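Local coordinates for probable AP endonuclease (African swine fever virus, PDB 6KI3), which cleaves DNA on the 5' side of abasic sites during repair and also has 3'-5' exonuclease, 3'-phosphatase and 3'-repair diesterase activities, at a contact of chain A with DNA. Coordinates in Å, arbitrary orientation; residue numbers count along the deposited sequence, not the author numbering.

A contact of chain A with DNA. Residues 83, 86, 120, 147, 184, 187, 238, 276. With nucleotides of chain B.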
# COMPACT_ATOMS: atom_id res chain seq x y z
N HIS A 83 2.80 1.82 6.86
CA HIS A 83 3.89 1.43 5.98
C HIS A 83 5.15 1.29 6.82
O HIS A 83 5.50 2.20 7.59
CB HIS A 83 4.10 2.46 4.87
CG HIS A 83 4.95 1.97 3.74
ND1 HIS A 83 6.24 1.50 3.93
CD2 HIS A 83 4.71 1.87 2.41
CE1 HIS A 83 6.74 1.13 2.77
NE2 HIS A 83 5.84 1.35 1.83
N TYR A 86 11.99 1.76 5.62
CA TYR A 86 12.81 1.18 4.56
C TYR A 86 13.88 0.25 5.11
O TYR A 86 14.51 -0.47 4.32
CB TYR A 86 13.44 2.29 3.72
CG TYR A 86 12.42 3.20 3.08
CD1 TYR A 86 11.18 2.72 2.68
CD2 TYR A 86 12.69 4.55 2.88
CE1 TYR A 86 10.24 3.54 2.09
CE2 TYR A 86 11.75 5.38 2.29
CZ TYR A 86 10.53 4.87 1.90
OH TYR A 86 9.59 5.69 1.32
N HIS A 120 8.48 -4.28 2.25
CA HIS A 120 8.91 -4.38 0.87
C HIS A 120 9.60 -5.72 0.62
O HIS A 120 10.53 -6.08 1.33
CB HIS A 120 9.85 -3.23 0.51
CG HIS A 120 9.16 -1.92 0.31
ND1 HIS A 120 9.82 -0.77 -0.04
CD2 HIS A 120 7.85 -1.59 0.41
CE1 HIS A 120 8.96 0.22 -0.14
NE2 HIS A 120 7.75 -0.25 0.12
N GLU A 147 4.69 -6.14 -0.23
CA GLU A 147 4.46 -5.27 -1.37
C GLU A 147 5.28 -5.73 -2.57
O GLU A 147 6.43 -6.16 -2.44
CB GLU A 147 4.81 -3.82 -1.03
CG GLU A 147 4.53 -2.84 -2.16
CD GLU A 147 4.77 -1.40 -1.77
OE1 GLU A 147 4.67 -0.52 -2.64
OE2 GLU A 147 5.07 -1.14 -0.58
N ASP A 184 1.34 -2.95 -5.74
CA ASP A 184 1.63 -1.59 -6.15
C ASP A 184 1.72 -1.58 -7.68
O ASP A 184 2.65 -2.16 -8.25
CB ASP A 184 2.92 -1.08 -5.51
CG ASP A 184 3.07 0.43 -5.62
OD1 ASP A 184 2.83 0.99 -6.71
OD2 ASP A 184 3.41 1.07 -4.60
N HIS A 187 4.82 -0.44 -9.38
CA HIS A 187 5.99 -1.29 -9.20
C HIS A 187 6.00 -2.45 -10.19
O HIS A 187 7.03 -2.74 -10.80
CB HIS A 187 6.07 -1.80 -7.77
CG HIS A 187 6.33 -0.73 -6.76
ND1 HIS A 187 6.57 -1.00 -5.43
CD2 HIS A 187 6.38 0.62 -6.89
CE1 HIS A 187 6.77 0.14 -4.78
NE2 HIS A 187 6.66 1.13 -5.64
N HIS A 238 6.46 7.70 -8.90
CA HIS A 238 5.01 7.71 -8.80
C HIS A 238 4.42 8.91 -9.53
O HIS A 238 5.05 9.97 -9.65
CB HIS A 238 4.57 7.72 -7.34
CG HIS A 238 4.84 6.44 -6.61
ND1 HIS A 238 4.38 6.19 -5.34
CD2 HIS A 238 5.52 5.33 -6.99
CE1 HIS A 238 4.77 4.99 -4.96
NE2 HIS A 238 5.46 4.44 -5.94
N GLU A 276 -0.62 6.88 -3.39
CA GLU A 276 0.63 7.35 -2.78
C GLU A 276 1.17 8.50 -3.62
O GLU A 276 1.97 8.30 -4.54
CB GLU A 276 1.63 6.21 -2.67
CG GLU A 276 1.06 4.95 -2.02
CD GLU A 276 2.08 3.84 -1.91
OE1 GLU A 276 2.66 3.66 -0.82
OE2 GLU A 276 2.31 3.14 -2.92
O5' 3DR B 1 6.04 4.39 -1.91
P 3DR B 1 6.65 3.00 -2.44
OP1 3DR B 1 6.99 2.25 -1.18
OP2 3DR B 1 5.52 2.41 -3.24
OP3 3DR B 1 7.86 3.40 -3.25
C2' 3DR B 1 4.87 7.19 1.29
C5' 3DR B 1 6.62 5.07 -0.80
C4' 3DR B 1 5.99 6.46 -0.71
O4' 3DR B 1 4.58 6.35 -0.90
C1' 3DR B 1 3.87 6.96 0.17
C3' 3DR B 1 6.23 7.12 0.63
O3' 3DR B 1 6.71 8.45 0.42
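Different first torsions turn two imidazoles toward one phosphate oxygen: His83 has CG anti to its backbone N (chi1 -165°), whereas His120 has CG anti to its carbonyl carbon (chi1 -76°). Their NE2 atoms approach OP1 of the abasic-site analogue 3DR1, at 2.9 Å for His120 NE2, while CE1 of His120 lies at the edge of the His83 ring, in its plane. This is the trinuclear zinc centre of an endonuclease IV-type (AP endonuclease 2) TIM barrel, and His83, His120 and Glu147 share one zinc. Glu147 bridges to a second zinc, shared with Asp184 and Glu276, and all three carboxylates approach OP2, with Asp184 OD2 standing 2.8 Å from OP2. These oxygen-oxygen approaches suggest that zinc offsets the crowding of negative charge. From the third zinc's site, His187 brings NE2 to 2.9 Å from OP2, and OP3 lies at the edge of its ring, in plane; the carboxylate carbon of Asp184 covers one face of that ring, 3.5 Å above its centre. The His238 ring is edge-on to OP2, and its ND1 donates a hydrogen bond to the Glu276 carbonyl O (3.3 Å, 150° at the hydrogen), tying two zinc ligands together. Glu276 also reaches the baseless sugar, CB lying 3.7 Å from C1'. Across the nucleotide, the Tyr86 hydroxyl OH is 3.7 Å from both C5' and C3' of 3DR1.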